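Local atomic coordinates of uncharacterized protein (Bordetella bronchiseptica, PDB entry 4XG0), a protein that belongs to the DUF1537 family of kinases from acid-sugar catabolic pathways, and so probably phosphorylates an acid sugar at the expense of a nucleotide. Residues T181-A186 and A207-V212; A186-Q191 and A200-A205. One frame throughout, in Å; residues are numbered along the deposited sequence.

Contacts 1 and 2 sit side by side at one border of the parallel sheet in the sugar-binding N-terminal domain, their centres about 11 Å apart. Along the chain, helix 179-183 leads into strand 186-188, then helix 196-205 and strand 209-212, so contact 2 is nested inside the loop that contact 1 closes. Ala-186 belongs to both. Contact 1 sets the start of the outermost strand, 186-188, against its neighbour 209-212; contact 2 joins the end of the same strand to the helix between them. Packing of Val-210 on Leu-188 and Ile-203 ties the two together, so the sheet border and its covering helix form one continuous unit.

Contact 1: residues T181-A186 and A207-V212; sequences TLLGCA and APVVVV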
ATOM      1  N   THR A 181      -0.410  29.112   1.348  1.00 30.13           N
ATOM      2  CA  THR A 181       0.018  30.391   1.888  1.00 32.15           C
ATOM      3  C   THR A 181       1.040  30.174   3.016  1.00 32.24           C
ATOM      4  O   THR A 181       2.096  30.805   3.045  1.00 34.03           O
ATOM      5  CB  THR A 181      -1.191  31.163   2.390  1.00 32.65           C
ATOM      6  OG1 THR A 181      -2.042  31.452   1.287  1.00 32.98           O
ATOM      7  CG2 THR A 181      -0.775  32.477   3.041  1.00 34.93           C
ATOM      8  N   LEU A 182       0.742  29.237   3.916  1.00 30.60           N
ATOM      9  CA  LEU A 182       1.638  28.895   5.032  1.00 31.47           C
ATOM     10  C   LEU A 182       3.023  28.539   4.515  1.00 34.64           C
ATOM     11  O   LEU A 182       4.037  28.997   5.065  1.00 33.78           O
ATOM     12  CB  LEU A 182       1.049  27.740   5.858  1.00 31.81           C
ATOM     13  CG  LEU A 182       1.770  27.246   7.119  1.00 29.26           C
ATOM     14  CD1 LEU A 182       1.937  28.357   8.135  1.00 35.08           C
ATOM     15  CD2 LEU A 182       0.982  26.076   7.707  1.00 28.38           C
ATOM     16  N   LEU A 183       3.063  27.752   3.440  1.00 30.02           N
ATOM     17  CA  LEU A 183       4.331  27.261   2.894  1.00 33.61           C
ATOM     18  C   LEU A 183       4.910  28.117   1.769  1.00 35.04           C
ATOM     19  O   LEU A 183       6.102  28.022   1.489  1.00 34.75           O
ATOM     20  CB  LEU A 183       4.186  25.830   2.369  1.00 29.48           C
ATOM     21  CG  LEU A 183       3.767  24.787   3.386  1.00 26.51           C
ATOM     22  CD1 LEU A 183       3.723  23.455   2.721  1.00 26.16           C
ATOM     23  CD2 LEU A 183       4.717  24.730   4.556  1.00 27.15           C
ATOM     24  N   GLY A 184       4.073  28.934   1.123  1.00 33.31           N
ATOM     25  CA  GLY A 184       4.489  29.704  -0.041  1.00 35.45           C
ATOM     26  C   GLY A 184       4.711  28.767  -1.219  1.00 42.62           C
ATOM     27  O   GLY A 184       5.758  28.798  -1.855  1.00 37.49           O
ATOM     28  N   CYS A 185       3.732  27.908  -1.495  1.00 32.91           N
ATOM     29  CA  CYS A 185       3.869  26.899  -2.540  1.00 32.33           C
ATOM     30  C   CYS A 185       2.623  26.721  -3.405  1.00 39.17           C
ATOM     31  O   CYS A 185       1.606  27.414  -3.232  1.00 33.78           O
ATOM     32  CB  CYS A 185       4.259  25.563  -1.921  1.00 30.46           C
ATOM     33  SG  CYS A 185       2.920  24.770  -1.010  1.00 28.77           S
ATOM     34  N   ALA A 186       2.729  25.791  -4.348  1.00 36.94           N
ATOM     35  CA  ALA A 186       1.665  25.499  -5.295  1.00 44.27           C
ATOM     36  C   ALA A 186       0.641  24.553  -4.683  1.00 37.20           C
ATOM     37  O   ALA A 186       0.864  23.997  -3.620  1.00 31.18           O
ATOM     38  CB  ALA A 186       2.257  24.872  -6.543  1.00 48.28           C
ATOM     39  N   ALA A 207       6.893  21.048  -8.606  1.00 36.04           N
ATOM     40  CA  ALA A 207       8.037  20.954  -7.716  1.00 36.09           C
ATOM     41  C   ALA A 207       8.479  22.355  -7.311  1.00 37.64           C
ATOM     42  O   ALA A 207       8.278  23.302  -8.061  1.00 45.89           O
ATOM     43  CB  ALA A 207       9.179  20.230  -8.433  1.00 43.28           C
ATOM     44  N   PRO A 208       9.143  22.497  -6.152  1.00 37.99           N
ATOM     45  CA  PRO A 208       9.631  21.485  -5.218  1.00 39.70           C
ATOM     46  C   PRO A 208       8.745  21.249  -4.000  1.00 32.61           C
ATOM     47  O   PRO A 208       9.048  20.359  -3.192  1.00 31.25           O
ATOM     48  CB  PRO A 208      10.937  22.094  -4.734  1.00 40.67           C
ATOM     49  CG  PRO A 208      10.620  23.565  -4.676  1.00 43.94           C
ATOM     50  CD  PRO A 208       9.714  23.825  -5.853  1.00 44.64           C
ATOM     51  N   VAL A 209       7.695  22.035  -3.839  1.00 35.78           N
ATOM     52  CA  VAL A 209       6.805  21.865  -2.706  1.00 36.98           C
ATOM     53  C   VAL A 209       5.396  22.067  -3.223  1.00 34.71           C
ATOM     54  O   VAL A 209       5.126  23.049  -3.908  1.00 37.09           O
ATOM     55  CB  VAL A 209       7.104  22.879  -1.590  1.00 34.85           C
ATOM     56  CG1 VAL A 209       6.138  22.711  -0.463  1.00 28.70           C
ATOM     57  CG2 VAL A 209       8.517  22.743  -1.094  1.00 33.11           C
ATOM     58  N   VAL A 210       4.502  21.137  -2.927  1.00 27.45           N
ATOM     59  CA  VAL A 210       3.128  21.255  -3.390  1.00 31.32           C
ATOM     60  C   VAL A 210       2.165  20.633  -2.406  1.00 27.62           C
ATOM     61  O   VAL A 210       2.447  19.584  -1.809  1.00 27.20           O
ATOM     62  CB  VAL A 210       2.918  20.627  -4.800  1.00 28.24           C
ATOM     63  CG1 VAL A 210       3.270  19.128  -4.799  1.00 29.04           C
ATOM     64  CG2 VAL A 210       1.487  20.851  -5.304  1.00 37.04           C
ATOM     65  N   VAL A 211       1.037  21.313  -2.235  1.00 28.60           N
ATOM     66  CA  VAL A 211      -0.067  20.842  -1.407  1.00 24.97           C
ATOM     67  C   VAL A 211      -1.104  20.149  -2.292  1.00 26.91           C
ATOM     68  O   VAL A 211      -1.504  20.681  -3.320  1.00 26.10           O
ATOM     69  CB  VAL A 211      -0.716  22.041  -0.654  1.00 30.56           C
ATOM     70  CG1 VAL A 211      -1.844  21.578   0.231  1.00 24.55           C
ATOM     71  CG2 VAL A 211       0.319  22.746   0.186  1.00 33.45           C
ATOM     72  N   VAL A 212      -1.525  18.958  -1.886  1.00 22.57           N
ATOM     73  CA  VAL A 212      -2.536  18.193  -2.612  1.00 24.81           C
ATOM     74  C   VAL A 212      -3.794  17.983  -1.766  1.00 19.74           C
ATOM     75  O   VAL A 212      -3.749  17.649  -0.587  1.00 22.17           O
ATOM     76  CB  VAL A 212      -1.971  16.821  -3.090  1.00 25.07           C
ATOM     77  CG1 VAL A 212      -3.042  16.048  -3.867  1.00 27.18           C
ATOM     78  CG2 VAL A 212      -0.702  17.033  -3.921  1.00 22.15           C
TER
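With its SG turned between the backbone N and the carbonyl carbon (chi1 72°), Cys-185 meets Val-211, whose CG2 lies anti to its own carbonyl carbon and reaches the sulfur: Cys-185 SG to Val-211 CG2 is 3.5 Å. The cysteine's CB packs on Val-209, 3.7 Å from Val-209 CG1 and 3.3 Å from Val-209 O. Leu-183, the last helical residue of 181-186, adds one methyl. Its CD1 comes to 4.1 Å from Val-209 CG1, the two side chains crossing at about a right angle, and also reaches Val-211 CG2 at 4.3 Å. Leu-183, Cys-185, Val-209 and Val-211 thus form an apolar cluster on one side of strand 209-212, and Phe-119 and Ile-123 of helix 119-130 pack on Leu-183 as well. Val-210 faces the other way, with CG2 over the carbonyl of Ala-186, 3.6 Å from its O. That oxygen accepts a nearly straight hydrogen bond from Val-211 N (3.0 Å, 177° at the hydrogen), the donor tilted 29° from the carbonyl plane, and also receives a CA-H...O contact from Val-210. Between helix and strand the chain turns at Gly-184, which has positive phi and is the C-prime residue of a Schellman motif: Cys-185 N bonds back to Pro-180 O, beside a weak bond from Gly-184 N to Thr-181 O. Ala-186 pairs with Val-210 in a parallel bridge, the start of an edge strand added to the parallel sheet of an alpha/beta domain just after a helix closed by a Schellman motif.

Contact 2: residues A186-Q191 and A200-A205; sequences AQLAAQ and ARRIAA
Arg-202 carries most of the contact of helix 196-205 with the chain leaving strand 186-188, beginning at its backbone: Leu-188 CD1 rests 3.6 Å from Arg-202 O. The two side chains run antiparallel alongside one another, bringing Leu-188 CD2 to 3.6 Å from Arg-202 NH2. A bend at chi3 (-69°) turns the guanidinium toward the backbone of Ala-189 and Ala-190. There Arg-202 NH1 donates a short hydrogen bond to Ala-189 O, 2.6 Å long; the oxygen lies in the guanidinium plane, whereas the donor stands well above the carbonyl plane, 51° out of it. The contact thus joins strand and helix within a beta-alpha-beta crossover, in which helix 196-205 connects the neighbouring parallel strands 186-188 and 209-212. Arg-202 NH1 also forms a salt bridge with Glu-194, which accepts a hydrogen bond from Gln-191 N, so Glu-194 joins the arginine to the loop at Gln-191. At the guanidinium edge a water accepts from both Arg-202 NH2 (2.8 Å) and Ala-189 N. Gln-191 covers one face, its NE2 3.6 Å from Arg-202 CZ and the amide plane inclined 29° to the guanidinium. One residue on, buried Ile-203 faces the sheet: its CG1 meets Leu-188 CD1 at 3.7 Å, while the side chain also packs on Val-210 of the next strand and on Leu-223 and Leu-230 of helix 217-230.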
ATOM      1  N   ALA A 186       2.729  25.791  -4.348  1.00 36.94           N
ATOM      2  CA  ALA A 186       1.665  25.499  -5.295  1.00 44.27           C
ATOM      3  C   ALA A 186       0.641  24.553  -4.683  1.00 37.20           C
ATOM      4  O   ALA A 186       0.864  23.997  -3.620  1.00 31.18           O
ATOM      5  CB  ALA A 186       2.257  24.872  -6.543  1.00 48.28           C
ATOM      6  N   GLN A 187      -0.480  24.371  -5.372  0.60 36.78           N
ATOM      7  CA  GLN A 187      -1.561  23.537  -4.858  0.60 31.44           C
ATOM      8  C   GLN A 187      -2.298  22.857  -6.019  0.60 33.59           C
ATOM      9  O   GLN A 187      -2.540  23.474  -7.061  0.60 33.82           O
ATOM     10  CB  GLN A 187      -2.522  24.381  -4.005  0.60 30.61           C
ATOM     11  CG  GLN A 187      -3.329  25.422  -4.805  0.60 35.30           C
ATOM     12  CD  GLN A 187      -3.870  26.566  -3.951  0.60 41.68           C
ATOM     13  OE1 GLN A 187      -4.916  26.448  -3.319  0.60 42.11           O
ATOM     14  NE2 GLN A 187      -3.167  27.692  -3.959  0.60 39.38           N
ATOM     15  N   LEU A 188      -2.642  21.586  -5.828  1.00 28.44           N
ATOM     16  CA  LEU A 188      -3.275  20.769  -6.840  1.00 36.01           C
ATOM     17  C   LEU A 188      -4.449  20.046  -6.213  1.00 38.29           C
ATOM     18  O   LEU A 188      -4.479  19.848  -4.999  1.00 32.39           O
ATOM     19  CB  LEU A 188      -2.330  19.649  -7.281  1.00 44.49           C
ATOM     20  CG  LEU A 188      -1.026  19.993  -7.959  1.00 41.16           C
ATOM     21  CD1 LEU A 188      -0.249  18.722  -8.190  1.00 41.02           C
ATOM     22  CD2 LEU A 188      -1.316  20.717  -9.268  1.00 45.06           C
ATOM     23  N   ALA A 189      -5.387  19.602  -7.042  1.00 39.44           N
ATOM     24  CA  ALA A 189      -6.381  18.628  -6.599  1.00 45.98           C
ATOM     25  C   ALA A 189      -6.586  17.571  -7.678  1.00 40.83           C
ATOM     26  O   ALA A 189      -6.677  17.913  -8.855  1.00 43.16           O
ATOM     27  CB  ALA A 189      -7.685  19.328  -6.288  1.00 42.45           C
ATOM     28  N   ALA A 190      -6.653  16.288  -7.310  1.00 38.41           N
ATOM     29  CA  ALA A 190      -6.977  15.271  -8.320  1.00 35.05           C
ATOM     30  C   ALA A 190      -8.294  15.608  -9.018  1.00 36.98           C
ATOM     31  O   ALA A 190      -9.247  16.072  -8.396  1.00 40.64           O
ATOM     32  CB  ALA A 190      -7.057  13.888  -7.710  1.00 29.76           C
ATOM     33  N   GLN A 191      -8.334  15.360 -10.319  1.00 47.70           N
ATOM     34  CA  GLN A 191      -9.516  15.617 -11.113  1.00 52.36           C
ATOM     35  C   GLN A 191     -10.412  14.366 -11.111  1.00 60.47           C
ATOM     36  O   GLN A 191      -9.967  13.277 -10.731  1.00 46.19           O
ATOM     37  CB  GLN A 191      -9.086  16.025 -12.523  1.00 53.40           C
ATOM     38  CG  GLN A 191      -8.184  17.265 -12.511  1.00 56.11           C
ATOM     39  CD  GLN A 191      -7.385  17.442 -13.792  1.00 65.59           C
ATOM     40  OE1 GLN A 191      -7.523  16.667 -14.733  1.00 68.01           O
ATOM     41  NE2 GLN A 191      -6.538  18.471 -13.828  1.00 65.49           N
ATOM     42  N   ALA A 200       0.626  12.056 -10.773  1.00 36.55           N
ATOM     43  CA  ALA A 200       2.062  12.095 -10.516  1.00 36.33           C
ATOM     44  C   ALA A 200       2.767  13.111 -11.422  1.00 43.39           C
ATOM     45  O   ALA A 200       3.645  13.859 -10.976  1.00 40.75           O
ATOM     46  CB  ALA A 200       2.671  10.688 -10.688  1.00 39.56           C
ATOM     47  N   ARG A 201       2.383  13.134 -12.698  1.00 41.97           N
ATOM     48  CA  ARG A 201       2.934  14.108 -13.632  1.00 45.25           C
ATOM     49  C   ARG A 201       2.741  15.525 -13.106  1.00 46.66           C
ATOM     50  O   ARG A 201       3.671  16.329 -13.116  1.00 41.57           O
ATOM     51  CB  ARG A 201       2.274  13.964 -15.006  1.00 45.64           C
ATOM     52  CG  ARG A 201       3.043  13.075 -15.985  1.00 63.90           C
ATOM     53  CD  ARG A 201       2.163  12.599 -17.147  1.00 67.43           C
ATOM     54  NE  ARG A 201       2.503  11.231 -17.551  1.00 69.44           N
ATOM     55  CZ  ARG A 201       1.623  10.245 -17.748  1.00 71.02           C
ATOM     56  NH1 ARG A 201       2.051   9.039 -18.108  1.00 69.54           N
ATOM     57  NH2 ARG A 201       0.317  10.448 -17.596  1.00 69.25           N
ATOM     58  N   ARG A 202       1.531  15.837 -12.651  1.00 39.38           N
ATOM     59  CA  ARG A 202       1.231  17.191 -12.195  1.00 42.65           C
ATOM     60  C   ARG A 202       1.977  17.572 -10.903  1.00 43.20           C
ATOM     61  O   ARG A 202       2.297  18.746 -10.690  1.00 36.09           O
ATOM     62  CB  ARG A 202      -0.282  17.378 -12.025  1.00 43.15           C
ATOM     63  CG  ARG A 202      -1.065  17.144 -13.312  1.00 45.83           C
ATOM     64  CD  ARG A 202      -2.433  17.790 -13.264  1.00 46.74           C
ATOM     65  NE  ARG A 202      -3.353  17.150 -12.325  1.00 41.32           N
ATOM     66  CZ  ARG A 202      -4.033  17.781 -11.373  1.00 43.53           C
ATOM     67  NH1 ARG A 202      -4.853  17.103 -10.591  1.00 43.94           N
ATOM     68  NH2 ARG A 202      -3.906  19.088 -11.186  1.00 52.26           N
ATOM     69  N   ILE A 203       2.243  16.598 -10.029  1.00 34.83           N
ATOM     70  CA  ILE A 203       2.984  16.903  -8.814  1.00 38.40           C
ATOM     71  C   ILE A 203       4.441  17.235  -9.171  1.00 36.25           C
ATOM     72  O   ILE A 203       5.061  18.124  -8.582  1.00 35.62           O
ATOM     73  CB  ILE A 203       2.935  15.736  -7.822  1.00 28.03           C
ATOM     74  CG1 ILE A 203       1.541  15.622  -7.207  1.00 26.52           C
ATOM     75  CG2 ILE A 203       3.985  15.908  -6.734  1.00 26.12           C
ATOM     76  CD1 ILE A 203       1.306  14.275  -6.468  1.00 27.03           C
ATOM     77  N   ALA A 204       4.993  16.510 -10.131  1.00 41.12           N
ATOM     78  CA  ALA A 204       6.365  16.760 -10.553  1.00 36.42           C
ATOM     79  C   ALA A 204       6.480  18.167 -11.149  1.00 41.04           C
ATOM     80  O   ALA A 204       7.441  18.887 -10.889  1.00 41.41           O
ATOM     81  CB  ALA A 204       6.806  15.723 -11.583  1.00 40.49           C
ATOM     82  N   ALA A 205       5.486  18.547 -11.942  1.00 40.29           N
ATOM     83  CA  ALA A 205       5.469  19.870 -12.556  1.00 44.51           C
ATOM     84  C   ALA A 205       5.419  20.988 -11.511  1.00 47.18           C
ATOM     85  O   ALA A 205       5.895  22.105 -11.762  1.00 41.30           O
ATOM     86  CB  ALA A 205       4.292  19.987 -13.516  1.00 46.95           C
TER
HETATM   87  O   HOH W   1      -5.242  21.087  -9.840  1.00 43.41           O